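Side-chain contacts in importin subunit beta-1 (Saccharomyces cerevisiae, PDB 5OWU), which carries proteins into the nucleus by associating with the importin alpha subunit, which recognises the classical nuclear localization signal in cargo: residues I122-L127 / C163-P168; N67-K72 / Q82-Q87; Y408-L413 / P448-P453; S395-D398 / Q404-Y407; Q785-P790 / I831-S836. All coordinates share one frame; numbering follows the deposited sequence.

Interaction 1 of 5, residues I122-L127 / C163-P168; sequences IADIEL and CESADP
Asp-124 and Ala-166 bring the two backbones closest, their CA atoms 6.1 Å apart, where the last turn of helix 109-126 meets the C-terminal end of helix 149-165. Ala-166 is the first residue there to leave helical geometry, so the chain turns away just as it reaches its neighbour. Only 111 Å² is buried, and most of it belongs to Asp-124.

The carboxylate is carried on a short stem: CG lies beside the backbone N and anti to the carbonyl carbon (chi1 -80°), which points the group at the end of the opposing helix. Its two oxygens divide the work. OD1 of Asp-124 rests near the methyl CB of Ala-166 at 4.1 Å, while OD2 comes within 3.3 Å of Ala-166 N at too poor an angle for a hydrogen bond. The modelled approach of OD2 to Ser-165 is doubtful. Met-162, one turn earlier, packs against Asp-124, and Ala-166 touches Phe-211. With an alanine in place of Asp-124 the carboxylate is gone and a gap is likely to open beside Ala-166, though without costing any hydrogen bond between the two segments.

This junction of HEAT 3 with HEAT 4 is therefore one of proximity rather than bonding, and the C-terminal, negative end of helix 149-165 would, if anything, probably disfavour the carboxylate's charge.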
# COMPACT_ATOMS: atom_id res chain seq x y z
N ILE A 122 6.34 -24.39 -16.50
CA ILE A 122 5.73 -25.29 -17.48
C ILE A 122 4.42 -25.84 -16.92
O ILE A 122 3.40 -25.86 -17.61
CB ILE A 122 6.71 -26.41 -17.86
CG1 ILE A 122 7.93 -25.83 -18.58
CG2 ILE A 122 6.02 -27.45 -18.75
CD1 ILE A 122 9.11 -26.78 -18.64
N ALA A 123 4.44 -26.28 -15.66
CA ALA A 123 3.23 -26.81 -15.04
C ALA A 123 2.12 -25.78 -15.03
O ALA A 123 0.96 -26.10 -15.28
CB ALA A 123 3.53 -27.27 -13.60
N ASP A 124 2.46 -24.52 -14.72
CA ASP A 124 1.46 -23.47 -14.72
C ASP A 124 0.83 -23.32 -16.09
O ASP A 124 -0.33 -22.91 -16.19
CB ASP A 124 2.07 -22.15 -14.27
CG ASP A 124 2.21 -22.06 -12.75
OD1 ASP A 124 1.62 -22.90 -12.05
OD2 ASP A 124 2.91 -21.16 -12.26
N ILE A 125 1.57 -23.64 -17.16
CA ILE A 125 0.93 -23.63 -18.47
C ILE A 125 0.10 -24.89 -18.71
O ILE A 125 -1.04 -24.82 -19.16
CB ILE A 125 1.99 -23.46 -19.57
CG1 ILE A 125 2.60 -22.06 -19.50
CG2 ILE A 125 1.36 -23.68 -20.96
CD1 ILE A 125 3.95 -21.95 -20.17
N GLU A 126 0.66 -26.06 -18.42
CA GLU A 126 0.08 -27.31 -18.91
C GLU A 126 -1.02 -27.88 -18.01
O GLU A 126 -2.02 -28.39 -18.52
CB GLU A 126 1.18 -28.35 -19.10
CG GLU A 126 2.20 -27.95 -20.19
CD GLU A 126 2.89 -29.15 -20.81
OE1 GLU A 126 2.78 -30.27 -20.26
OE2 GLU A 126 3.54 -28.98 -21.86
N LEU A 127 -0.85 -27.85 -16.69
CA LEU A 127 -1.84 -28.48 -15.82
C LEU A 127 -3.24 -27.92 -16.03
O LEU A 127 -4.19 -28.72 -16.09
CB LEU A 127 -1.42 -28.34 -14.34
CG LEU A 127 -0.16 -29.09 -13.91
CD1 LEU A 127 0.13 -28.82 -12.44
CD2 LEU A 127 -0.28 -30.57 -14.15
N CYS A 163 2.41 -22.87 -7.18
CA CYS A 163 1.26 -22.14 -6.64
C CYS A 163 1.50 -20.64 -6.64
O CYS A 163 0.62 -19.86 -7.00
CB CYS A 163 0.96 -22.67 -5.24
SG CYS A 163 0.47 -24.40 -5.30
N GLU A 164 2.71 -20.22 -6.27
CA GLU A 164 3.03 -18.79 -6.24
C GLU A 164 2.99 -18.17 -7.63
O GLU A 164 2.54 -17.03 -7.80
CB GLU A 164 4.40 -18.60 -5.59
CG GLU A 164 4.88 -17.17 -5.53
CD GLU A 164 6.27 -17.07 -4.93
OE1 GLU A 164 7.07 -18.02 -5.12
OE2 GLU A 164 6.56 -16.05 -4.28
N SER A 165 3.44 -18.90 -8.65
CA SER A 165 3.55 -18.35 -10.00
C SER A 165 2.20 -18.24 -10.69
O SER A 165 2.03 -17.38 -11.56
CB SER A 165 4.48 -19.22 -10.86
OG SER A 165 5.85 -18.92 -10.61
N ALA A 166 1.25 -19.10 -10.35
CA ALA A 166 -0.11 -18.96 -10.86
C ALA A 166 -0.74 -17.68 -10.33
O ALA A 166 -0.43 -17.22 -9.23
CB ALA A 166 -0.95 -20.17 -10.47
N ASP A 167 -1.65 -17.11 -11.11
CA ASP A 167 -2.31 -15.88 -10.71
C ASP A 167 -3.11 -16.12 -9.43
O ASP A 167 -3.82 -17.13 -9.32
CB ASP A 167 -3.23 -15.38 -11.82
CG ASP A 167 -4.05 -14.16 -11.41
OD1 ASP A 167 -3.53 -13.03 -11.52
OD2 ASP A 167 -5.20 -14.34 -10.98
N PRO A 168 -3.04 -15.21 -8.45
CA PRO A 168 -3.82 -15.42 -7.21
C PRO A 168 -5.31 -15.53 -7.46
O PRO A 168 -6.00 -16.28 -6.76
CB PRO A 168 -3.47 -14.19 -6.37
CG PRO A 168 -3.12 -13.15 -7.37
CD PRO A 168 -2.40 -13.88 -8.46

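Interaction 2 of 5, residues N67-K72 / Q82-Q87; sequences NELVSK and QRWITQ
The loop after helix 55-67 passes alongside the last turns of helix 74-87, nearest at Leu-69 and Trp-84, whose CA atoms are 7.3 Å apart.

Arg-83 reaches back across this gap to Glu-68 with one nitrogen doing double duty. Its NH2 donates to the side-chain oxygen OE1 of Glu-68 at 2.9 Å, a nearly straight bond (163°) that is also a salt bridge, and to the backbone O of Glu-68 at 3.0 Å. Both acceptors lie close to the guanidinium plane. OE1 uses its anti lone pair, so the carboxylate is met from its outer side rather than gripped in a fork, and the two planes stand 66° apart. Two waters complete the edge: water 1 links NE of Arg-83 to Glu-68 O, and water 2 links NH1 to OE1. Bends in both chains, at chi2 of Glu-68 and chi3 of Arg-83 (61°), let the charged ends meet. Phe-37 offers its ring to the arginine in a cation-pi contact.

Beside this polar cluster, the methyl CD2 of Leu-69 lies 3.6 Å from CE3 of Trp-84, touching the six-membered part of the indole. The indole NE1 is engaged by Glu-126 on helix 109-126.

Every nitrogen of the guanidinium thus has a partner, direct or through water, which should hold the group against rotation. In this importin-beta N-terminal region the same NH2 ties down the loop backbone through the carbonyl of Glu-68 and the side chain through the salt bridge.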
# COMPACT_ATOMS: atom_id res chain seq x y z
N ASN A 67 11.59 -17.29 -17.58
CA ASN A 67 11.09 -15.94 -17.83
C ASN A 67 10.51 -15.78 -19.22
O ASN A 67 9.90 -14.75 -19.49
CB ASN A 67 12.21 -14.93 -17.61
CG ASN A 67 12.52 -14.72 -16.14
OD1 ASN A 67 11.66 -14.92 -15.27
ND2 ASN A 67 13.75 -14.33 -15.85
N GLU A 68 10.68 -16.76 -20.11
CA GLU A 68 9.94 -16.77 -21.37
C GLU A 68 8.66 -17.60 -21.29
O GLU A 68 8.00 -17.81 -22.32
CB GLU A 68 10.82 -17.29 -22.51
CG GLU A 68 12.04 -16.42 -22.79
CD GLU A 68 11.67 -15.00 -23.20
OE1 GLU A 68 10.65 -14.83 -23.89
OE2 GLU A 68 12.40 -14.06 -22.82
N LEU A 69 8.30 -18.09 -20.11
CA LEU A 69 7.15 -18.97 -19.94
C LEU A 69 6.10 -18.42 -18.99
O LEU A 69 4.92 -18.73 -19.16
CB LEU A 69 7.61 -20.35 -19.44
CG LEU A 69 8.41 -21.19 -20.44
CD1 LEU A 69 8.92 -22.46 -19.78
CD2 LEU A 69 7.58 -21.52 -21.66
N VAL A 70 6.49 -17.61 -18.01
CA VAL A 70 5.55 -16.98 -17.10
C VAL A 70 5.93 -15.51 -16.97
O VAL A 70 7.08 -15.12 -17.19
CB VAL A 70 5.53 -17.65 -15.71
CG1 VAL A 70 4.90 -19.03 -15.80
CG2 VAL A 70 6.94 -17.72 -15.13
N SER A 71 4.93 -14.70 -16.62
CA SER A 71 5.12 -13.27 -16.46
C SER A 71 4.15 -12.78 -15.39
O SER A 71 3.18 -13.47 -15.04
CB SER A 71 4.88 -12.52 -17.77
OG SER A 71 4.95 -11.12 -17.59
N LYS A 72 4.43 -11.59 -14.86
CA LYS A 72 3.44 -10.93 -14.02
C LYS A 72 2.30 -10.38 -14.87
O LYS A 72 1.12 -10.57 -14.54
CB LYS A 72 4.10 -9.82 -13.21
CG LYS A 72 4.87 -10.31 -11.98
CD LYS A 72 5.24 -9.17 -11.04
CE LYS A 72 4.02 -8.62 -10.30
NZ LYS A 72 4.37 -7.48 -9.41
N GLN A 82 0.43 -19.64 -25.00
CA GLN A 82 0.12 -20.08 -26.36
C GLN A 82 1.38 -20.38 -27.16
O GLN A 82 1.38 -21.29 -28.00
CB GLN A 82 -0.73 -19.03 -27.07
CG GLN A 82 -1.06 -19.42 -28.52
CD GLN A 82 -2.06 -18.50 -29.17
OE1 GLN A 82 -2.88 -17.87 -28.50
NE2 GLN A 82 -2.01 -18.41 -30.49
N ARG A 83 2.46 -19.63 -26.93
CA ARG A 83 3.71 -19.92 -27.63
C ARG A 83 4.27 -21.28 -27.22
O ARG A 83 4.72 -22.05 -28.07
CB ARG A 83 4.75 -18.83 -27.38
CG ARG A 83 6.10 -19.16 -28.02
CD ARG A 83 7.08 -18.02 -27.95
NE ARG A 83 7.39 -17.64 -26.57
CZ ARG A 83 8.31 -16.74 -26.25
NH1 ARG A 83 9.01 -16.15 -27.20
NH2 ARG A 83 8.54 -16.43 -24.98
N TRP A 84 4.27 -21.59 -25.93
CA TRP A 84 4.67 -22.93 -25.50
C TRP A 84 3.79 -24.00 -26.14
O TRP A 84 4.29 -25.00 -26.66
CB TRP A 84 4.59 -23.04 -23.97
CG TRP A 84 4.81 -24.43 -23.46
CD1 TRP A 84 3.86 -25.33 -23.11
CD2 TRP A 84 6.07 -25.08 -23.26
NE1 TRP A 84 4.44 -26.50 -22.70
CE2 TRP A 84 5.80 -26.38 -22.78
CE3 TRP A 84 7.40 -24.70 -23.43
CZ2 TRP A 84 6.80 -27.29 -22.46
CZ3 TRP A 84 8.40 -25.60 -23.13
CH2 TRP A 84 8.10 -26.88 -22.64
N ILE A 85 2.48 -23.78 -26.14
CA ILE A 85 1.56 -24.81 -26.60
C ILE A 85 1.72 -25.07 -28.09
O ILE A 85 1.74 -26.23 -28.53
CB ILE A 85 0.11 -24.41 -26.24
CG1 ILE A 85 -0.06 -24.51 -24.72
CG2 ILE A 85 -0.90 -25.29 -26.98
CD1 ILE A 85 -1.31 -23.88 -24.19
N THR A 86 1.85 -24.02 -28.90
CA THR A 86 1.85 -24.18 -30.36
C THR A 86 3.23 -24.21 -31.00
O THR A 86 3.41 -24.89 -32.01
CB THR A 86 1.04 -23.06 -31.03
OG1 THR A 86 1.65 -21.79 -30.79
CG2 THR A 86 -0.39 -23.04 -30.51
N GLN A 87 4.23 -23.53 -30.45
CA GLN A 87 5.52 -23.40 -31.12
C GLN A 87 6.58 -24.39 -30.64
O GLN A 87 7.57 -24.59 -31.34
CB GLN A 87 6.06 -21.98 -30.96
CG GLN A 87 5.10 -20.92 -31.49
CD GLN A 87 4.69 -21.17 -32.93
OE1 GLN A 87 5.53 -21.25 -33.82
NE2 GLN A 87 3.39 -21.33 -33.16
O HOH W 1 6.51 -19.11 -24.32
O HOH W 2 11.36 -14.27 -26.92

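Interaction 3 of 5, residues Y408-L413 / P448-P453; sequences YVHQAL and PQQHLP
The imidazole of His-451 is overlapped by Leu-413, whose CG sits over one of its faces, displaced toward the rim. The branch CD2 of Leu-413 makes the closest touch, 3.6 Å from CB of His-451 and 3.8 Å from its ND1, as the two side chains run past each other in opposite directions. On the opposite face the methylene CG of the adjacent Gln-450 lies 3.5 Å above the plane of the His-451 ring, over its centre, so the ring is held between aliphatic groups of both segments.

With its faces so occupied, His-451 presents an edge to its other neighbour. CE1 leads toward the face of His-410 in an edge-to-face pair, with centroids 5.6 Å apart and planes at 67°. Stacked HEAT repeats illustrate the setting: helix 402-418 belongs to HEAT 10, and His-451 is the N-cap residue of helix 452-463, which opens HEAT 11, so the rings bridge successive repeats of the solenoid.

Gln-450 goes on past the histidine to complete a small circuit. Its CG is anti to the backbone N (chi1 175°) and the chain stays extended beyond it, carrying OE1 to the edge of the His-410 ring, where NE2 of His-410 donates a weak hydrogen bond of 3.5 Å. Ring and amide stand nearly perpendicular, at 87°. NE2 of His-410 and ND1 of His-451 are 4.9 Å apart, a spacing at which protonation of one imidazole would probably disfavour protonation of the other.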
# COMPACT_ATOMS: atom_id res chain seq x y z
N TYR A 408 -11.97 8.28 31.43
CA TYR A 408 -10.67 7.79 31.85
C TYR A 408 -9.51 8.68 31.41
O TYR A 408 -8.47 8.69 32.07
CB TYR A 408 -10.48 6.35 31.36
CG TYR A 408 -11.36 5.42 32.17
CD1 TYR A 408 -11.13 5.23 33.53
CD2 TYR A 408 -12.44 4.77 31.59
CE1 TYR A 408 -11.94 4.41 34.28
CE2 TYR A 408 -13.26 3.95 32.34
CZ TYR A 408 -13.01 3.77 33.68
OH TYR A 408 -13.82 2.95 34.44
N VAL A 409 -9.68 9.46 30.35
CA VAL A 409 -8.70 10.49 30.04
C VAL A 409 -8.69 11.54 31.14
O VAL A 409 -7.63 11.92 31.65
CB VAL A 409 -8.99 11.12 28.67
CG1 VAL A 409 -8.23 12.43 28.50
CG2 VAL A 409 -8.61 10.14 27.56
N HIS A 410 -9.87 12.01 31.54
CA HIS A 410 -9.92 12.95 32.65
C HIS A 410 -9.23 12.38 33.88
O HIS A 410 -8.46 13.07 34.55
CB HIS A 410 -11.38 13.30 32.98
CG HIS A 410 -11.51 14.40 33.99
ND1 HIS A 410 -11.47 14.17 35.35
CD2 HIS A 410 -11.68 15.73 33.84
CE1 HIS A 410 -11.60 15.32 35.99
NE2 HIS A 410 -11.74 16.28 35.09
N GLN A 411 -9.47 11.10 34.19
CA GLN A 411 -8.87 10.51 35.39
C GLN A 411 -7.35 10.39 35.27
O GLN A 411 -6.63 10.63 36.24
CB GLN A 411 -9.50 9.14 35.65
CG GLN A 411 -8.82 8.31 36.73
CD GLN A 411 -9.56 7.02 37.01
OE1 GLN A 411 -9.23 5.96 36.48
NE2 GLN A 411 -10.59 7.11 37.85
N ALA A 412 -6.85 10.03 34.09
CA ALA A 412 -5.45 9.66 33.94
C ALA A 412 -4.55 10.80 33.47
O ALA A 412 -3.32 10.67 33.55
CB ALA A 412 -5.32 8.50 32.94
N LEU A 413 -5.11 11.91 33.01
CA LEU A 413 -4.28 12.92 32.37
C LEU A 413 -3.25 13.50 33.33
O LEU A 413 -2.10 13.70 32.89
CB LEU A 413 -5.18 14.02 31.79
CG LEU A 413 -4.63 14.94 30.69
CD1 LEU A 413 -3.75 14.23 29.68
CD2 LEU A 413 -5.82 15.58 29.99
N PRO A 448 -10.62 22.56 28.05
CA PRO A 448 -9.85 23.77 27.68
C PRO A 448 -9.27 24.53 28.86
O PRO A 448 -8.15 25.06 28.75
CB PRO A 448 -10.89 24.62 26.94
CG PRO A 448 -11.85 23.64 26.39
CD PRO A 448 -11.95 22.55 27.42
N GLN A 449 -9.98 24.62 29.98
CA GLN A 449 -9.47 25.36 31.13
C GLN A 449 -8.59 24.50 32.03
O GLN A 449 -7.54 24.96 32.49
CB GLN A 449 -10.63 25.93 31.96
CG GLN A 449 -11.12 27.30 31.50
CD GLN A 449 -11.98 27.22 30.26
OE1 GLN A 449 -12.95 26.46 30.20
NE2 GLN A 449 -11.63 28.02 29.25
N GLN A 450 -8.99 23.25 32.26
CA GLN A 450 -8.34 22.44 33.29
C GLN A 450 -7.04 21.83 32.80
O GLN A 450 -6.03 21.86 33.51
CB GLN A 450 -9.30 21.35 33.77
CG GLN A 450 -8.69 20.39 34.76
CD GLN A 450 -9.73 19.62 35.55
OE1 GLN A 450 -10.92 19.64 35.22
NE2 GLN A 450 -9.30 18.95 36.62
N HIS A 451 -7.03 21.26 31.59
CA HIS A 451 -5.89 20.45 31.16
C HIS A 451 -5.24 20.87 29.85
O HIS A 451 -4.07 20.55 29.64
CB HIS A 451 -6.31 18.98 31.04
CG HIS A 451 -6.55 18.33 32.36
ND1 HIS A 451 -7.67 17.56 32.62
CD2 HIS A 451 -5.82 18.33 33.50
CE1 HIS A 451 -7.61 17.11 33.86
NE2 HIS A 451 -6.50 17.56 34.42
N LEU A 452 -5.94 21.57 28.96
CA LEU A 452 -5.31 21.96 27.71
C LEU A 452 -4.07 22.81 27.92
O LEU A 452 -3.06 22.57 27.23
CB LEU A 452 -6.34 22.67 26.81
CG LEU A 452 -5.87 22.99 25.39
CD1 LEU A 452 -5.45 21.72 24.64
CD2 LEU A 452 -6.95 23.73 24.60
N PRO A 453 -4.04 23.78 28.85
CA PRO A 453 -2.78 24.50 29.06
C PRO A 453 -1.64 23.59 29.49
O PRO A 453 -0.51 23.78 29.04
CB PRO A 453 -3.14 25.53 30.15
CG PRO A 453 -4.63 25.66 30.08
CD PRO A 453 -5.13 24.31 29.68

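Interaction 4 of 5, residues S395-D398 / Q404-Y407; sequences SIMD and QRTY
Arg-405 supplies the polar part of the contact through a single hydrogen bond. Its NH1 donates to the backbone O of Met-397 over 3.2 Å, and the bond is nearly straight (168°). The oxygen lies at the edge of the guanidinium, close to its plane, whereas the donor is tilted 25° from the plane of the Met-397 carbonyl. CD of Arg-405 lies 3.2 Å from Met-397 O, and the chi3 bend (-56°) turns the guanidinium so that NH1 returns to the same oxygen. NE is engaged by Asp-401 O, so the guanidinium grips two backbone carbonyls: one in the loop, one just before its own helix.

The HEAT solenoid gives the context: Met-397 lies in the loop leaving helix 383-395 of HEAT 9, and Arg-405 in the first turns of helix 402-418 of HEAT 10, so the bond spans the turn between repeats. Were a leucine to stand in place of Arg-405, Met-397 O would probably be left without this donor and the loop freer to move.

The apolar part is looser: CE of Met-397 comes within 4.3 Å of CG of Arg-405, at the middle of its stem.

Electrostatics adds a longer-range term: OD1 of Asp-398 stands 5.2 Å from NH1 of Arg-405, too far for a salt bridge, though the opposite charges would probably attract. The other carboxylate oxygen, OD2, is held by Gln-360.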
# COMPACT_ATOMS: atom_id res chain seq x y z
N SER A 395 -2.92 2.95 23.43
CA SER A 395 -3.41 1.93 22.51
C SER A 395 -4.91 1.66 22.64
O SER A 395 -5.46 1.00 21.75
CB SER A 395 -2.66 0.62 22.72
OG SER A 395 -1.33 0.72 22.24
N ILE A 396 -5.59 2.13 23.69
CA ILE A 396 -7.04 1.94 23.75
C ILE A 396 -7.81 3.24 23.47
O ILE A 396 -9.01 3.31 23.74
CB ILE A 396 -7.49 1.32 25.08
CG1 ILE A 396 -7.12 2.20 26.28
CG2 ILE A 396 -6.90 -0.08 25.23
CD1 ILE A 396 -7.87 1.83 27.56
N MET A 397 -7.18 4.25 22.87
CA MET A 397 -7.90 5.51 22.64
C MET A 397 -8.76 5.48 21.39
O MET A 397 -9.51 6.43 21.15
CB MET A 397 -6.90 6.67 22.58
CG MET A 397 -6.35 7.04 23.95
SD MET A 397 -7.65 7.66 25.05
CE MET A 397 -7.93 6.22 26.08
N ASP A 398 -8.69 4.42 20.61
CA ASP A 398 -9.50 4.28 19.40
C ASP A 398 -10.25 2.97 19.55
O ASP A 398 -9.64 1.90 19.61
CB ASP A 398 -8.61 4.32 18.16
CG ASP A 398 -9.39 4.17 16.87
OD1 ASP A 398 -10.63 4.30 16.89
OD2 ASP A 398 -8.75 3.92 15.84
N GLN A 404 -16.77 6.61 27.96
CA GLN A 404 -15.71 5.90 28.67
C GLN A 404 -14.36 6.59 28.47
O GLN A 404 -13.63 6.86 29.44
CB GLN A 404 -15.64 4.45 28.18
CG GLN A 404 -16.94 3.66 28.34
CD GLN A 404 -17.22 3.25 29.78
OE1 GLN A 404 -16.29 3.09 30.58
NE2 GLN A 404 -18.49 3.06 30.11
N ARG A 405 -14.00 6.85 27.21
CA ARG A 405 -12.71 7.48 26.94
C ARG A 405 -12.59 8.80 27.67
O ARG A 405 -11.59 9.06 28.35
CB ARG A 405 -12.53 7.67 25.43
CG ARG A 405 -12.01 6.43 24.70
CD ARG A 405 -11.94 6.65 23.19
NE ARG A 405 -13.23 7.05 22.65
CZ ARG A 405 -13.43 7.46 21.40
NH1 ARG A 405 -12.41 7.52 20.56
NH2 ARG A 405 -14.65 7.80 21.01
N THR A 406 -13.60 9.66 27.56
CA THR A 406 -13.55 10.96 28.21
C THR A 406 -13.37 10.81 29.72
O THR A 406 -12.58 11.55 30.33
CB THR A 406 -14.83 11.75 27.90
OG1 THR A 406 -14.94 11.93 26.49
CG2 THR A 406 -14.82 13.11 28.59
N TYR A 407 -14.09 9.86 30.32
CA TYR A 407 -13.97 9.65 31.76
C TYR A 407 -12.54 9.26 32.13
O TYR A 407 -11.94 9.86 33.03
CB TYR A 407 -14.96 8.58 32.22
CG TYR A 407 -14.87 8.33 33.70
CD1 TYR A 407 -15.53 9.16 34.61
CD2 TYR A 407 -14.11 7.28 34.21
CE1 TYR A 407 -15.44 8.95 35.98
CE2 TYR A 407 -14.01 7.07 35.58
CZ TYR A 407 -14.68 7.90 36.45
OH TYR A 407 -14.58 7.69 37.82

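Interaction 5 of 5, residues Q785-P790 / I831-S836; sequences QVAEDP and IKRTRS
Arg-833 stretches from helix 825-836 toward the end of helix 776-788 and meets the backbone of Ala-787 there. The touching is done by one terminal nitrogen: NH2 of Arg-833 lies 3.2 Å from O of Ala-787, in a hydrogen bond that is weak and bent to 135°. The methyl group of Ala-787 takes a lesser part, its CB 4.4 Å from the same NH2.

The arginine's torsions set how its guanidinium is turned. CG leaves beside the backbone N, the chain kinks at chi3 (-42°), and a twist about the CD-NE bond (chi4 -91°) turns the guanidinium across the line of its stem, so that Ala-787 O meets it obliquely. Tyr-793 lends it a cation-pi contact, a second hold on a group whose bond to Ala-787 is slight. Ala-787 in turn packs its methyl against Trp-826 and Tyr-830, earlier on the arginine's own helix.

Only 64 Å² is buried, as befits a contact at the surface. An arginine reaching back to a carbonyl in the last turn of a helix of the preceding repeat here joins HEAT 19 to HEAT 18 in the helical solenoid of the importin beta family.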
# COMPACT_ATOMS: atom_id res chain seq x y z
N GLN A 785 -18.15 2.55 -14.97
CA GLN A 785 -17.00 2.02 -14.24
C GLN A 785 -16.94 2.60 -12.83
O GLN A 785 -16.62 1.88 -11.87
CB GLN A 785 -15.70 2.31 -14.98
CG GLN A 785 -15.62 1.69 -16.36
CD GLN A 785 -14.24 1.81 -16.95
OE1 GLN A 785 -13.25 1.47 -16.31
NE2 GLN A 785 -14.17 2.32 -18.17
N VAL A 786 -17.23 3.89 -12.68
CA VAL A 786 -17.23 4.49 -11.35
C VAL A 786 -18.26 3.81 -10.46
O VAL A 786 -17.99 3.46 -9.31
CB VAL A 786 -17.47 6.01 -11.43
CG1 VAL A 786 -17.73 6.61 -10.03
CG2 VAL A 786 -16.29 6.71 -12.07
N ALA A 787 -19.47 3.62 -10.99
CA ALA A 787 -20.56 3.06 -10.20
C ALA A 787 -20.31 1.60 -9.84
O ALA A 787 -20.93 1.11 -8.89
CB ALA A 787 -21.88 3.19 -10.97
N GLU A 788 -19.43 0.90 -10.56
CA GLU A 788 -19.19 -0.52 -10.29
C GLU A 788 -18.11 -0.76 -9.24
O GLU A 788 -18.23 -1.70 -8.44
CB GLU A 788 -18.81 -1.24 -11.58
CG GLU A 788 -19.99 -1.77 -12.37
CD GLU A 788 -19.59 -2.29 -13.73
OE1 GLU A 788 -19.40 -3.52 -13.86
OE2 GLU A 788 -19.45 -1.48 -14.67
N ASP A 789 -17.04 0.04 -9.23
CA ASP A 789 -15.89 -0.26 -8.38
C ASP A 789 -15.95 0.57 -7.11
O ASP A 789 -15.92 1.81 -7.21
CB ASP A 789 -14.59 0.01 -9.13
CG ASP A 789 -13.36 -0.41 -8.33
OD1 ASP A 789 -13.40 -0.39 -7.08
OD2 ASP A 789 -12.33 -0.76 -8.96
N PRO A 790 -16.01 -0.04 -5.92
CA PRO A 790 -16.06 0.76 -4.68
C PRO A 790 -14.85 1.66 -4.48
O PRO A 790 -14.98 2.72 -3.86
CB PRO A 790 -16.15 -0.31 -3.58
CG PRO A 790 -16.64 -1.53 -4.26
CD PRO A 790 -16.09 -1.49 -5.64
N ILE A 831 -27.40 7.33 -8.90
CA ILE A 831 -27.86 8.63 -8.40
C ILE A 831 -28.45 8.47 -7.01
O ILE A 831 -28.19 9.29 -6.12
CB ILE A 831 -28.87 9.24 -9.39
CG1 ILE A 831 -28.18 9.58 -10.71
CG2 ILE A 831 -29.52 10.49 -8.78
CD1 ILE A 831 -29.12 10.05 -11.81
N LYS A 832 -29.24 7.42 -6.80
CA LYS A 832 -29.92 7.27 -5.51
C LYS A 832 -28.95 6.89 -4.40
O LYS A 832 -29.05 7.41 -3.28
CB LYS A 832 -31.04 6.24 -5.65
CG LYS A 832 -32.28 6.82 -6.33
CD LYS A 832 -32.91 5.89 -7.35
CE LYS A 832 -34.01 5.03 -6.74
NZ LYS A 832 -34.83 4.36 -7.78
N ARG A 833 -27.99 6.00 -4.68
CA ARG A 833 -26.98 5.66 -3.69
C ARG A 833 -26.16 6.89 -3.31
O ARG A 833 -25.82 7.08 -2.14
CB ARG A 833 -26.06 4.56 -4.21
CG ARG A 833 -26.75 3.24 -4.52
CD ARG A 833 -25.78 2.07 -4.46
NE ARG A 833 -24.48 2.37 -5.07
CZ ARG A 833 -24.17 2.16 -6.35
NH1 ARG A 833 -25.05 1.64 -7.19
NH2 ARG A 833 -22.95 2.47 -6.79
N THR A 834 -25.82 7.72 -4.30
CA THR A 834 -25.03 8.92 -4.02
C THR A 834 -25.85 9.95 -3.26
O THR A 834 -25.32 10.67 -2.42
CB THR A 834 -24.49 9.51 -5.32
OG1 THR A 834 -23.72 8.53 -6.01
CG2 THR A 834 -23.62 10.72 -5.04
N ARG A 835 -27.15 10.03 -3.54
CA ARG A 835 -28.03 10.99 -2.89
C ARG A 835 -28.36 10.58 -1.46
O ARG A 835 -28.63 11.44 -0.62
CB ARG A 835 -29.30 11.15 -3.72
CG ARG A 835 -30.41 11.98 -3.08
CD ARG A 835 -29.98 13.41 -2.81
NE ARG A 835 -31.07 14.19 -2.23
CZ ARG A 835 -30.93 15.40 -1.70
NH1 ARG A 835 -29.73 15.98 -1.65
NH2 ARG A 835 -31.98 16.03 -1.20
N SER A 836 -28.33 9.28 -1.16
CA SER A 836 -28.79 8.76 0.12
C SER A 836 -27.65 8.39 1.07
O SER A 836 -27.78 8.58 2.28
CB SER A 836 -29.68 7.54 -0.09
OG SER A 836 -28.94 6.45 -0.61

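Followed from the N terminus, the five contacts come in the order 2, 1, 4, 3, 5, each closing its loop before the next opens, so none nests in or crosses another. Interactions 2 and 4 each fold a loop onto the following helix, interaction 4 between HEAT 9 and HEAT 10; interactions 1, 3 and 5 span 34 to 40 residues between successive repeats. Two pairs touch: Trp-84 and Glu-126 connect interactions 2 and 1, while Met-397 packs on Val-409 between interactions 4 and 3, which share helix 402-418. These pairs lie on opposite sides of the chain's centre. Interaction 5, near the C terminus, comes within about 15 Å of interaction 1, nearest atoms measured, without touching it.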